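Local coordinates for 6-phosphofructokinase isozyme 2 (Escherichia coli, PDB 3UMO), which catalyses the ATP-dependent, magnesium-requiring phosphorylation of fructose 6-phosphate to fructose 1,6-bisphosphate, the first committing step of glycolysis, and works as a homodimer, at the interface of chains A and B. Residues are numbered along the deposited sequence; one frame, centred on the assembly and turned at random. Chains: chain A/B, 6-phosphofructokinase isozyme 2.

The interface of chains A and B. Residues chain A 105, 250-252; chain B 25.
B:Glu25 reaches over from its own chain and is held by chain A at both ends, its carboxylate by A:Thr251 and its backbone carbonyl by A:Arg105. At the carboxylate end, OE2 takes two hydrogen bonds from one residue. The backbone N of A:Thr251 comes nearly along the C-O axis at 2.9 Å from OE2 of B:Glu25, with an almost straight N-H (171° at the hydrogen). The hydroxyl OG1 of A:Thr251 lies 3.0 Å from the same OE2 of B:Glu25, on its anti side and tilted out of the carboxylate plane, and both donors approach from the same face. A chi1 of 55° swings the threonine hydroxyl back towards its own main chain, which brings hydroxyl and amide together on one acceptor. On the glutamate side, CG stands anti to the backbone N (chi1 -167°) and the chain then bends at chi2, carrying the carboxylate to the 250-252 loop while the carbonyl O points towards A:Arg105. There NH1 of A:Arg105, from strand 103-107, donates to B:Glu25 O at 2.8 Å, within both the carbonyl plane and the guanidinium plane. CG2 of A:Val252 covers the rim of one guanidinium face. The arginine does not pair with the carboxylate: NH1 of A:Arg105 is 6.2 Å from OE2 of B:Glu25, so any charge attraction would be long-range. With an alanine in place of this glutamate, the amide and hydroxyl of A:Thr251 would probably lose their shared acceptor, and their loop its tie to the carboxylate, while the arginine bond to the main chain could persist. In this homodimer the contact links a loop of one subunit to the 250-252 loop of the other, which carries the potassium-binding residues A:Ser250 and A:Val252, and may help steady it; the centre of the contact is about 11 Å from A:Asp256, the likely catalytic aspartate.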
loop_
_atom_site.group_PDB
_atom_site.type_symbol
_atom_site.label_atom_id
_atom_site.label_comp_id
_atom_site.label_asym_id
_atom_site.label_seq_id
_atom_site.Cartn_x
_atom_site.Cartn_y
_atom_site.Cartn_z
ATOM N N ARG A 105 5.804 -10.394 -4.866
ATOM C CA ARG A 105 6.527 -11.654 -4.928
ATOM C C ARG A 105 6.776 -12.172 -3.532
ATOM O O ARG A 105 7.580 -11.615 -2.795
ATOM C CB ARG A 105 7.853 -11.446 -5.654
ATOM C CG ARG A 105 7.689 -10.917 -7.074
ATOM C CD ARG A 105 8.969 -10.247 -7.549
ATOM N NE ARG A 105 10.051 -11.209 -7.722
ATOM C CZ ARG A 105 11.335 -10.884 -7.886
ATOM N NH1 ARG A 105 11.719 -9.614 -7.888
ATOM N NH2 ARG A 105 12.239 -11.838 -8.040
ATOM N N SER A 250 10.168 -4.999 -15.917
ATOM C CA SER A 250 10.110 -5.864 -14.743
ATOM C C SER A 250 11.475 -6.492 -14.489
ATOM O O SER A 250 12.026 -7.159 -15.358
ATOM C CB SER A 250 9.059 -6.955 -14.933
ATOM O OG SER A 250 9.277 -8.031 -14.041
ATOM N N THR A 251 12.013 -6.277 -13.295
ATOM C CA THR A 251 13.369 -6.713 -12.970
ATOM C C THR A 251 13.503 -8.196 -12.616
ATOM O O THR A 251 14.612 -8.706 -12.495
ATOM C CB THR A 251 13.957 -5.874 -11.826
ATOM O OG1 THR A 251 13.075 -5.921 -10.701
ATOM C CG2 THR A 251 14.129 -4.432 -12.265
ATOM N N VAL A 252 12.379 -8.881 -12.447
ATOM C CA VAL A 252 12.394 -10.301 -12.130
ATOM C C VAL A 252 13.198 -11.105 -13.147
ATOM O O VAL A 252 12.978 -10.998 -14.348
ATOM C CB VAL A 252 10.967 -10.874 -12.062
ATOM C CG1 VAL A 252 11.009 -12.355 -11.746
ATOM C CG2 VAL A 252 10.146 -10.126 -11.029
ATOM N N GLU B 25 7.367 -5.411 -6.759
ATOM C CA GLU B 25 8.588 -5.564 -7.561
ATOM C C GLU B 25 9.687 -6.418 -6.928
ATOM O O GLU B 25 10.189 -7.351 -7.554
ATOM C CB GLU B 25 9.139 -4.203 -8.008
ATOM C CG GLU B 25 10.208 -4.286 -9.103
ATOM C CD GLU B 25 9.627 -4.531 -10.492
ATOM O OE1 GLU B 25 8.384 -4.574 -10.629
ATOM O OE2 GLU B 25 10.421 -4.673 -11.455
#